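Local coordinates for apical membrane antigen 1-like protein, soluble form (Toxoplasma gondii, PDB 3ZLE) that may play a role in host cell invasion, as the conserved ectoplasmic region of a membrane protein of the parasite, at residues A[34-39]-A[163-168]. Residues are numbered along the deposited sequence; the frame is centred on the assembly and turned at random.
Sequences VDLGRD and SAQLLK
V34 turns its CG2 methyl against the other segment, 3.6 Å from L166 CB and a little farther from Q165 CB; with CG1 anti to the backbone N (chi1 166°), CG2 stands beside the N and meets L166. A compact beta-branched residue suits this buried place, where P189 of strand 187-191 also touches it. D35 is held through its backbone N-H and C=O, both by Q165. The N-H points almost straight (175°) at the amide oxygen, D35 N to Q165 OE1 being 2.9 Å, while Q165 NE2 gives a hydrogen to D35 O at 3.1 Å, meeting that oxygen from above the carbonyl plane. The primary amide of glutamine, with acceptor and donor side by side, matches the N-H and C=O of one residue. The D35 carboxylate turns elsewhere: OD1 takes the N-H of G37 in an Asx turn and OD2 that of G48. Next, L36 runs past the glutamine in the opposite direction, L36 CD2 lying 3.7 Å from Q165 NE2, and shields the polar group with hydrocarbon. Q165 NE2 also donates to S163 O at 3.0 Å, nearly in the amide plane. With K55 NZ bonded to OE1 as well, two bonds hold each end of this buried amide and fix its flip; the lysine charge probably polarises the carbonyl. The paired bonds to D35, with the V34-L166 contact, join the residues leading into strand 38-40 to the loop between strands 156-159 and 187-191.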
ATOM      1  N   VAL A  34      -8.081   1.536   2.127  1.00 27.17           N
ATOM      2  CA  VAL A  34      -8.772   2.567   1.351  1.00 22.60           C
ATOM      3  C   VAL A  34      -8.152   3.951   1.629  1.00 25.75           C
ATOM      4  O   VAL A  34      -8.021   4.383   2.800  1.00 25.06           O
ATOM      5  CB  VAL A  34     -10.258   2.634   1.711  1.00 26.62           C
ATOM      6  CG1 VAL A  34     -10.869   3.932   1.163  1.00 22.69           C
ATOM      7  CG2 VAL A  34     -10.994   1.410   1.176  1.00 32.41           C
ATOM      8  N   ASP A  35      -7.705   4.589   0.562  1.00 22.69           N
ATOM      9  CA  ASP A  35      -7.022   5.876   0.630  1.00 21.11           C
ATOM     10  C   ASP A  35      -7.949   6.998   0.226  1.00 18.52           C
ATOM     11  O   ASP A  35      -8.240   7.195  -0.948  1.00 19.84           O
ATOM     12  CB  ASP A  35      -5.805   5.875  -0.267  1.00 18.84           C
ATOM     13  CG  ASP A  35      -5.056   7.164  -0.223  1.00 28.07           C
ATOM     14  OD1 ASP A  35      -5.666   8.191   0.206  1.00 23.94           O
ATOM     15  OD2 ASP A  35      -3.834   7.163  -0.591  1.00 21.79           O
ATOM     16  N   LEU A  36      -8.412   7.771   1.194  1.00 19.18           N
ATOM     17  CA  LEU A  36      -9.278   8.880   0.821  1.00 22.43           C
ATOM     18  C   LEU A  36      -8.909  10.034   1.688  1.00 24.88           C
ATOM     19  O   LEU A  36      -9.760  10.649   2.310  1.00 31.95           O
ATOM     20  CB  LEU A  36     -10.789   8.502   0.938  1.00 18.39           C
ATOM     21  CG  LEU A  36     -11.361   7.500  -0.068  1.00 19.09           C
ATOM     22  CD1 LEU A  36     -12.777   7.026   0.343  1.00 22.47           C
ATOM     23  CD2 LEU A  36     -11.388   8.039  -1.501  1.00 18.32           C
ATOM     24  N   GLY A  37      -7.615  10.337   1.717  1.00 27.95           N
ATOM     25  CA  GLY A  37      -7.068  11.222   2.715  1.00 26.97           C
ATOM     26  C   GLY A  37      -7.210  12.690   2.351  1.00 32.20           C
ATOM     27  O   GLY A  37      -6.798  13.556   3.114  1.00 31.24           O
ATOM     28  N   ARG A  38      -7.791  12.970   1.194  1.00 31.86           N
ATOM     29  CA  ARG A  38      -7.978  14.349   0.739  1.00 35.13           C
ATOM     30  C   ARG A  38      -9.407  14.635   0.306  1.00 37.12           C
ATOM     31  O   ARG A  38     -10.124  13.737  -0.111  1.00 40.69           O
ATOM     32  CB  ARG A  38      -7.071  14.624  -0.426  1.00 38.00           C
ATOM     33  CG  ARG A  38      -5.658  14.954  -0.013  1.00 45.37           C
ATOM     34  CD  ARG A  38      -4.833  14.972  -1.256  1.00 53.66           C
ATOM     35  NE  ARG A  38      -3.571  15.653  -1.049  1.00 67.31           N
ATOM     36  CZ  ARG A  38      -3.303  16.851  -1.531  1.00 51.63           C
ATOM     37  NH1 ARG A  38      -4.242  17.525  -2.187  1.00 50.07           N
ATOM     38  NH2 ARG A  38      -2.104  17.368  -1.363  1.00 50.90           N
ATOM     39  N   ASP A  39      -9.763  15.913   0.276  1.00 43.83           N
ATOM     40  CA  ASP A  39     -11.014  16.345  -0.323  1.00 43.67           C
ATOM     41  C   ASP A  39     -10.833  17.582  -1.178  1.00 41.65           C
ATOM     42  O   ASP A  39      -9.945  18.400  -0.937  1.00 31.49           O
ATOM     43  CB  ASP A  39     -12.065  16.589   0.742  1.00 53.26           C
ATOM     44  CG  ASP A  39     -11.482  17.127   2.002  1.00 63.23           C
ATOM     45  OD1 ASP A  39     -11.285  18.353   2.075  1.00 74.57           O
ATOM     46  OD2 ASP A  39     -11.250  16.328   2.938  1.00 72.12           O
ATOM     47  N   SER A 163     -12.651   6.516  -8.152  1.00 26.73           N
ATOM     48  CA  SER A 163     -11.696   6.671  -7.042  1.00 24.36           C
ATOM     49  C   SER A 163     -12.178   5.960  -5.808  1.00 25.53           C
ATOM     50  O   SER A 163     -11.439   5.875  -4.821  1.00 22.92           O
ATOM     51  CB  SER A 163     -11.446   8.130  -6.718  1.00 26.34           C
ATOM     52  OG  SER A 163     -12.656   8.835  -6.536  1.00 32.60           O
ATOM     53  N   ALA A 164     -13.467   5.588  -5.818  1.00 22.70           N
ATOM     54  CA  ALA A 164     -14.047   4.642  -4.858  1.00 22.41           C
ATOM     55  C   ALA A 164     -13.254   3.362  -4.797  1.00 27.87           C
ATOM     56  O   ALA A 164     -12.801   2.840  -5.821  1.00 31.43           O
ATOM     57  CB  ALA A 164     -15.507   4.330  -5.230  1.00 18.93           C
ATOM     58  N   GLN A 165     -13.006   2.889  -3.589  1.00 34.36           N
ATOM     59  CA  GLN A 165     -12.249   1.686  -3.431  1.00 28.58           C
ATOM     60  C   GLN A 165     -13.043   0.608  -2.719  1.00 29.37           C
ATOM     61  O   GLN A 165     -12.744  -0.573  -2.859  1.00 29.51           O
ATOM     62  CB  GLN A 165     -10.951   1.966  -2.681  1.00 27.95           C
ATOM     63  CG  GLN A 165      -9.998   2.799  -3.489  1.00 27.77           C
ATOM     64  CD  GLN A 165      -9.203   3.740  -2.642  1.00 26.94           C
ATOM     65  OE1 GLN A 165      -8.262   3.335  -1.965  1.00 29.18           O
ATOM     66  NE2 GLN A 165      -9.536   5.017  -2.712  1.00 24.84           N
ATOM     67  N   LEU A 166     -14.002   1.015  -1.886  1.00 26.96           N
ATOM     68  CA  LEU A 166     -14.740   0.030  -1.097  1.00 29.27           C
ATOM     69  C   LEU A 166     -16.240   0.277  -1.115  1.00 27.63           C
ATOM     70  O   LEU A 166     -16.714   1.327  -0.678  1.00 31.46           O
ATOM     71  CB  LEU A 166     -14.192  -0.099   0.340  1.00 24.68           C
ATOM     72  CG  LEU A 166     -15.079  -0.844   1.351  1.00 31.86           C
ATOM     73  CD1 LEU A 166     -15.075  -2.328   1.009  1.00 34.48           C
ATOM     74  CD2 LEU A 166     -14.594  -0.640   2.791  1.00 28.32           C
ATOM     75  N   LEU A 167     -16.978  -0.703  -1.617  1.00 26.42           N
ATOM     76  CA  LEU A 167     -18.448  -0.646  -1.634  1.00 26.39           C
ATOM     77  C   LEU A 167     -18.990  -1.984  -1.148  1.00 30.67           C
ATOM     78  O   LEU A 167     -18.669  -3.055  -1.712  1.00 33.49           O
ATOM     79  CB  LEU A 167     -18.968  -0.352  -3.081  1.00 24.34           C
ATOM     80  CG  LEU A 167     -20.491  -0.270  -3.330  1.00 25.84           C
ATOM     81  CD1 LEU A 167     -21.105   0.854  -2.495  1.00 30.70           C
ATOM     82  CD2 LEU A 167     -20.806  -0.049  -4.802  1.00 22.88           C
ATOM     83  N   LYS A 168     -19.883  -1.928  -0.182  1.00 39.97           N
ATOM     84  CA  LYS A 168     -20.197  -3.096   0.665  1.00 42.42           C
ATOM     85  C   LYS A 168     -21.685  -2.978   1.067  1.00 44.20           C
ATOM     86  O   LYS A 168     -22.216  -1.866   1.133  1.00 36.99           O
ATOM     87  CB  LYS A 168     -19.297  -3.010   1.902  1.00 37.84           C
ATOM     88  CG  LYS A 168     -19.196  -4.237   2.772  1.00 50.67           C
ATOM     89  CD  LYS A 168     -18.237  -3.962   3.930  1.00 55.29           C
ATOM     90  CE  LYS A 168     -18.762  -2.880   4.880  1.00 52.45           C
ATOM     91  NZ  LYS A 168     -17.718  -2.455   5.856  1.00 57.87           N
TER